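Long-range contacts in probable host range protein 2-3 (Myxoma virus, PDB 5CZ3), which probably allows the virus to multiply in different host cell types, as a poxvirus host-range factor of the C7 family: residues Gly30-Gly34 against Phe103-Val107; Lys64-Leu70 against Tyr89-Val95. Residue numbers count along the deposited sequence, not the author numbering.

Contact 1: Gly30-Gly34 against Phe103-Val107; sequences GDSYG and FYSDV
Segment F103-V107 carries strand 99-104 out of its sheet into a loop. Roughly against it, with end-to-end directions 148° apart, G30-G34 makes an inverse gamma turn at D31, whose OD1 bonds H9, then runs extended through S32 and Y33 toward strand 34-40. F103 and Y104 are extended (phi/psi -95/144 and -162/148). At F103 the carbonyl O lies 3.2 Å from G34 CA; a CB on G34 would clash with that oxygen, and the G34 backbone (155/173) is itself one only glycine tolerates easily. The F103 ring (chi1 m) turns to M68 and L51. Y104 is the nearest in register, its CA 4.1 Å from G34 CA, while Y33 O sits 3.6 Å from Y104 C. S105 then breaks the extended run (-108/-19). With chi1 p its OG accepts a hydrogen bond from Y33 N (3.0 Å, 168° at the hydrogen) and donates to D106 OD2 (2.6 Å); its CB rests 3.6 Å from Y33 CD1. D106, chi1 m, also receives S32 OG at OD2 (2.5 Å), S32 being t. D106 OD1 forms a salt bridge with K64, whose carbonyl O is bonded to Y33 OH, and S32 OG and S105 N bond to the hydroxyl of Y115. A strand exit is thus tied to a strand entrance by polar bonds converging on one carboxylate oxygen, which receives both serine hydroxyls, and on one serine, which also takes Y33 N.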
loop_
_atom_site.group_PDB
_atom_site.type_symbol
_atom_site.label_atom_id
_atom_site.label_comp_id
_atom_site.label_asym_id
_atom_site.label_seq_id
_atom_site.Cartn_x
_atom_site.Cartn_y
_atom_site.Cartn_z
ATOM N N GLY A 30 -12.118 5.935 8.093
ATOM C CA GLY A 30 -12.877 5.400 6.976
ATOM C C GLY A 30 -12.618 3.924 6.747
ATOM O O GLY A 30 -11.478 3.468 6.828
ATOM N N ASP A 31 -13.679 3.171 6.461
ATOM C CA ASP A 31 -13.541 1.746 6.180
ATOM C C ASP A 31 -13.092 1.528 4.741
ATOM O O ASP A 31 -13.846 1.023 3.907
ATOM C CB ASP A 31 -14.854 1.005 6.443
ATOM C CG ASP A 31 -14.720 -0.498 6.263
ATOM O OD1 ASP A 31 -13.596 -1.017 6.423
ATOM O OD2 ASP A 31 -15.734 -1.158 5.956
ATOM N N SER A 32 -11.856 1.920 4.459
ATOM C CA SER A 32 -11.289 1.784 3.127
ATOM C C SER A 32 -9.781 1.961 3.188
ATOM O O SER A 32 -9.265 2.666 4.054
ATOM C CB SER A 32 -11.903 2.805 2.167
ATOM O OG SER A 32 -11.588 2.496 0.820
ATOM N N TYR A 33 -9.077 1.336 2.262
ATOM C CA TYR A 33 -7.639 1.440 2.175
ATOM C C TYR A 33 -7.138 1.294 0.756
ATOM O O TYR A 33 -7.766 0.694 -0.064
ATOM C CB TYR A 33 -6.949 0.456 3.101
ATOM C CG TYR A 33 -7.723 -0.777 3.434
ATOM C CD1 TYR A 33 -7.853 -1.798 2.523
ATOM C CD2 TYR A 33 -8.298 -0.936 4.672
ATOM C CE1 TYR A 33 -8.543 -2.927 2.831
ATOM C CE2 TYR A 33 -8.986 -2.062 4.986
ATOM C CZ TYR A 33 -9.106 -3.047 4.060
ATOM O OH TYR A 33 -9.790 -4.170 4.364
ATOM N N GLY A 34 -5.989 1.860 0.474
ATOM C CA GLY A 34 -5.418 1.824 -0.857
ATOM C C GLY A 34 -4.487 2.998 -1.079
ATOM O O GLY A 34 -4.395 3.894 -0.237
ATOM N N PHE A 103 -3.485 0.457 -5.569
ATOM C CA PHE A 103 -4.115 -0.433 -4.603
ATOM C C PHE A 103 -5.441 0.172 -4.163
ATOM O O PHE A 103 -5.558 1.391 -4.043
ATOM C CB PHE A 103 -3.202 -0.674 -3.400
ATOM C CG PHE A 103 -1.973 -1.470 -3.727
ATOM C CD1 PHE A 103 -2.015 -2.855 -3.746
ATOM C CD2 PHE A 103 -0.776 -0.837 -4.018
ATOM C CE1 PHE A 103 -0.888 -3.594 -4.049
ATOM C CE2 PHE A 103 0.356 -1.570 -4.322
ATOM C CZ PHE A 103 0.299 -2.950 -4.337
ATOM N N TYR A 104 -6.441 -0.674 -3.936
ATOM C CA TYR A 104 -7.772 -0.185 -3.588
ATOM C C TYR A 104 -8.651 -1.254 -2.950
ATOM O O TYR A 104 -8.537 -2.440 -3.258
ATOM C CB TYR A 104 -8.472 0.377 -4.830
ATOM C CG TYR A 104 -8.665 -0.625 -5.949
ATOM C CD1 TYR A 104 -7.643 -0.900 -6.848
ATOM C CD2 TYR A 104 -9.876 -1.288 -6.113
ATOM C CE1 TYR A 104 -7.816 -1.812 -7.874
ATOM C CE2 TYR A 104 -10.058 -2.203 -7.137
ATOM C CZ TYR A 104 -9.025 -2.459 -8.014
ATOM O OH TYR A 104 -9.201 -3.366 -9.034
ATOM N N SER A 105 -9.533 -0.814 -2.059
ATOM C CA SER A 105 -10.522 -1.691 -1.449
ATOM C C SER A 105 -11.907 -1.378 -2.000
ATOM O O SER A 105 -12.823 -2.194 -1.906
ATOM C CB SER A 105 -10.516 -1.541 0.073
ATOM O OG SER A 105 -10.858 -0.220 0.460
ATOM N N ASP A 106 -12.049 -0.188 -2.576
ATOM C CA ASP A 106 -13.338 0.271 -3.080
ATOM C C ASP A 106 -13.212 0.943 -4.445
ATOM O O ASP A 106 -12.118 1.324 -4.865
ATOM C CB ASP A 106 -13.985 1.233 -2.082
ATOM C CG ASP A 106 -14.169 0.613 -0.711
ATOM O OD1 ASP A 106 -15.219 -0.022 -0.482
ATOM O OD2 ASP A 106 -13.263 0.757 0.138
ATOM N N VAL A 107 -14.345 1.086 -5.127
ATOM C CA VAL A 107 -14.388 1.678 -6.460
ATOM C C VAL A 107 -14.891 3.119 -6.400
ATOM O O VAL A 107 -14.500 3.961 -7.211
ATOM C CB VAL A 107 -15.292 0.858 -7.404
ATOM C CG2 VAL A 107 -14.877 -0.606 -7.390
#

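Contact 2: Lys64-Leu70 against Tyr89-Val95; sequences KPIHMRL and YKVVIYV
This is face-to-face packing across the core of a beta-sandwich: strand 67-70, with the loop leading into it, lies in the mixed sheet, and strand 89-95 in the antiparallel sheet opposite. The two strand axes come within 9.9 Å and run almost parallel, 7° apart, a separation that places the strands in different layers and brings them together through side chains. The nearest CA pairs are I66-Y89 (8.3 Å), M68-V91 (9.3 Å) and L70-I93 (8.1 Å). I66, M68 and L70 point toward Y89, V91 and I93, which point back, while H67, V92 and Y94 point away. I66 (chi1 m, chi2 t) covers one face of the Y89 ring in a CH-pi contact, CG1 being 4.3 Å from the centroid and 26° off the normal. M68, fully extended (t, t, t), reaches V91 (SD to CG1, 4.1 Å) and I93 (CE to CG2, 3.7 Å). At the far end L70, chi1 t and chi2 p, packs CD2 against both I93 CD1 (3.8 Å) and V95 CG1 (4.0 Å).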
loop_
_atom_site.group_PDB
_atom_site.type_symbol
_atom_site.label_atom_id
_atom_site.label_comp_id
_atom_site.label_asym_id
_atom_site.label_seq_id
_atom_site.Cartn_x
_atom_site.Cartn_y
_atom_site.Cartn_z
ATOM N N LYS A 64 -12.500 -5.960 4.014
ATOM C CA LYS A 64 -12.538 -6.025 2.557
ATOM C C LYS A 64 -11.212 -6.548 2.011
ATOM O O LYS A 64 -10.185 -6.447 2.679
ATOM C CB LYS A 64 -12.843 -4.644 1.970
ATOM C CG LYS A 64 -14.048 -3.949 2.590
ATOM C CD LYS A 64 -14.310 -2.605 1.928
ATOM C CE LYS A 64 -15.341 -1.799 2.702
ATOM N NZ LYS A 64 -15.535 -0.438 2.128
ATOM N N PRO A 65 -11.224 -7.119 0.799
ATOM C CA PRO A 65 -9.943 -7.534 0.218
ATOM C C PRO A 65 -9.156 -6.339 -0.310
ATOM O O PRO A 65 -9.739 -5.278 -0.533
ATOM C CB PRO A 65 -10.354 -8.465 -0.933
ATOM C CG PRO A 65 -11.831 -8.711 -0.758
ATOM C CD PRO A 65 -12.364 -7.517 -0.041
ATOM N N ILE A 66 -7.851 -6.506 -0.496
ATOM C CA ILE A 66 -7.053 -5.497 -1.180
ATOM C C ILE A 66 -6.873 -5.901 -2.635
ATOM O O ILE A 66 -6.426 -7.010 -2.927
ATOM C CB ILE A 66 -5.665 -5.308 -0.539
ATOM C CG1 ILE A 66 -5.797 -4.859 0.916
ATOM C CG2 ILE A 66 -4.846 -4.302 -1.336
ATOM C CD1 ILE A 66 -4.482 -4.478 1.560
ATOM N N HIS A 67 -7.231 -5.006 -3.547
ATOM C CA HIS A 67 -7.046 -5.266 -4.968
ATOM C C HIS A 67 -5.980 -4.343 -5.541
ATOM O O HIS A 67 -5.556 -3.387 -4.888
ATOM C CB HIS A 67 -8.365 -5.095 -5.723
ATOM C CG HIS A 67 -9.468 -5.965 -5.210
ATOM N ND1 HIS A 67 -10.573 -5.459 -4.558
ATOM C CD2 HIS A 67 -9.635 -7.308 -5.246
ATOM C CE1 HIS A 67 -11.374 -6.453 -4.219
ATOM N NE2 HIS A 67 -10.828 -7.586 -4.624
ATOM N N MET A 68 -5.541 -4.631 -6.760
ATOM C CA MET A 68 -4.504 -3.828 -7.392
ATOM C C MET A 68 -4.585 -3.862 -8.914
ATOM O O MET A 68 -4.866 -4.903 -9.510
ATOM C CB MET A 68 -3.119 -4.297 -6.937
ATOM C CG MET A 68 -1.958 -3.644 -7.671
ATOM S SD MET A 68 -0.414 -4.558 -7.494
ATOM C CE MET A 68 0.701 -3.511 -8.422
ATOM N N ARG A 69 -4.350 -2.711 -9.533
ATOM C CA ARG A 69 -4.190 -2.636 -10.976
ATOM C C ARG A 69 -2.862 -1.986 -11.335
ATOM O O ARG A 69 -2.549 -0.892 -10.863
ATOM C CB ARG A 69 -5.338 -1.857 -11.619
ATOM C CG ARG A 69 -6.678 -2.557 -11.555
ATOM C CD ARG A 69 -7.651 -1.938 -12.540
ATOM N NE ARG A 69 -8.965 -2.570 -12.476
ATOM C CZ ARG A 69 -9.360 -3.552 -13.280
ATOM N NH1 ARG A 69 -8.541 -4.016 -14.213
ATOM N NH2 ARG A 69 -10.574 -4.069 -13.152
ATOM N N LEU A 70 -2.083 -2.671 -12.165
ATOM C CA LEU A 70 -0.844 -2.114 -12.691
ATOM C C LEU A 70 -1.058 -1.678 -14.133
ATOM O O LEU A 70 -1.272 -2.513 -15.011
ATOM C CB LEU A 70 0.296 -3.130 -12.606
ATOM C CG LEU A 70 1.655 -2.631 -13.104
ATOM C CD1 LEU A 70 2.189 -1.539 -12.189
ATOM C CD2 LEU A 70 2.650 -3.775 -13.222
ATOM N N TYR A 89 -0.170 -9.281 2.933
ATOM C CA TYR A 89 -0.216 -9.478 1.490
ATOM C C TYR A 89 1.175 -9.362 0.873
ATOM O O TYR A 89 2.020 -8.607 1.357
ATOM C CB TYR A 89 -1.151 -8.461 0.830
ATOM C CG TYR A 89 -2.612 -8.582 1.209
ATOM C CD1 TYR A 89 -3.109 -7.969 2.352
ATOM C CD2 TYR A 89 -3.499 -9.290 0.408
ATOM C CE1 TYR A 89 -4.446 -8.069 2.692
ATOM C CE2 TYR A 89 -4.837 -9.394 0.740
ATOM C CZ TYR A 89 -5.304 -8.782 1.883
ATOM O OH TYR A 89 -6.635 -8.886 2.215
ATOM N N LYS A 90 1.405 -10.109 -0.200
ATOM C CA LYS A 90 2.650 -10.003 -0.951
ATOM C C LYS A 90 2.373 -10.116 -2.443
ATOM O O LYS A 90 1.787 -11.096 -2.901
ATOM C CB LYS A 90 3.649 -11.078 -0.518
ATOM C CG LYS A 90 4.960 -11.046 -1.298
ATOM C CD LYS A 90 5.965 -12.054 -0.757
ATOM C CE LYS A 90 7.265 -12.020 -1.553
ATOM N NZ LYS A 90 8.289 -12.950 -0.998
ATOM N N VAL A 91 2.787 -9.106 -3.201
ATOM C CA VAL A 91 2.606 -9.136 -4.644
ATOM C C VAL A 91 3.907 -8.763 -5.351
ATOM O O VAL A 91 4.654 -7.896 -4.897
ATOM C CB VAL A 91 1.450 -8.196 -5.093
ATOM C CG1 VAL A 91 1.750 -6.749 -4.751
ATOM C CG2 VAL A 91 1.176 -8.350 -6.581
ATOM N N VAL A 92 4.187 -9.454 -6.449
ATOM C CA VAL A 92 5.367 -9.179 -7.252
ATOM C C VAL A 92 4.951 -8.857 -8.681
ATOM O O VAL A 92 4.258 -9.642 -9.326
ATOM C CB VAL A 92 6.346 -10.368 -7.250
ATOM C CG1 VAL A 92 7.489 -10.121 -8.220
ATOM C CG2 VAL A 92 6.875 -10.619 -5.840
ATOM N N ILE A 93 5.362 -7.691 -9.163
ATOM C CA ILE A 93 5.061 -7.288 -10.529
ATOM C C ILE A 93 6.333 -7.233 -11.357
ATOM O O ILE A 93 7.429 -7.067 -10.823
ATOM C CB ILE A 93 4.367 -5.917 -10.582
ATOM C CG1 ILE A 93 5.272 -4.838 -9.984
ATOM C CG2 ILE A 93 3.037 -5.966 -9.848
ATOM C CD1 ILE A 93 4.705 -3.440 -10.082
ATOM N N TYR A 94 6.181 -7.380 -12.667
ATOM C CA TYR A 94 7.304 -7.253 -13.579
ATOM C C TYR A 94 7.107 -6.046 -14.484
ATOM O O TYR A 94 6.112 -5.959 -15.204
ATOM C CB TYR A 94 7.472 -8.521 -14.415
ATOM C CG TYR A 94 8.522 -8.388 -15.490
ATOM C CD1 TYR A 94 9.871 -8.531 -15.192
ATOM C CD2 TYR A 94 8.166 -8.112 -16.803
ATOM C CE1 TYR A 94 10.835 -8.405 -16.173
ATOM C CE2 TYR A 94 9.121 -7.984 -17.787
ATOM C CZ TYR A 94 10.453 -8.132 -17.469
ATOM O OH TYR A 94 11.411 -8.007 -18.448
ATOM N N VAL A 95 8.057 -5.117 -14.447
ATOM C CA VAL A 95 7.960 -3.905 -15.250
ATOM C C VAL A 95 9.163 -3.740 -16.171
ATOM O O VAL A 95 10.276 -4.148 -15.840
ATOM C CB VAL A 95 7.829 -2.651 -14.362
ATOM C CG1 VAL A 95 6.474 -2.634 -13.668
ATOM C CG2 VAL A 95 8.960 -2.593 -13.347
#

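Contact 2 is nested along the chain inside the loop closed by contact 1, and their centres are 13 Å apart. Strand 67-70 neighbours strand 99-104 in the mixed sheet, so contact 1 works at the end of a strand in that sheet while contact 2 joins the sheet to the opposite layer. They meet directly. K64 NZ lies 2.7 Å from D106 OD1 in a salt bridge and 2.9 Å from D31 O in a probable hydrogen bond, reaching both segments of contact 1. On the core side F103 CE1 packs 3.6 Å from M68 SD, which connects the polar loop junction of contact 1 with the apolar interior of contact 2.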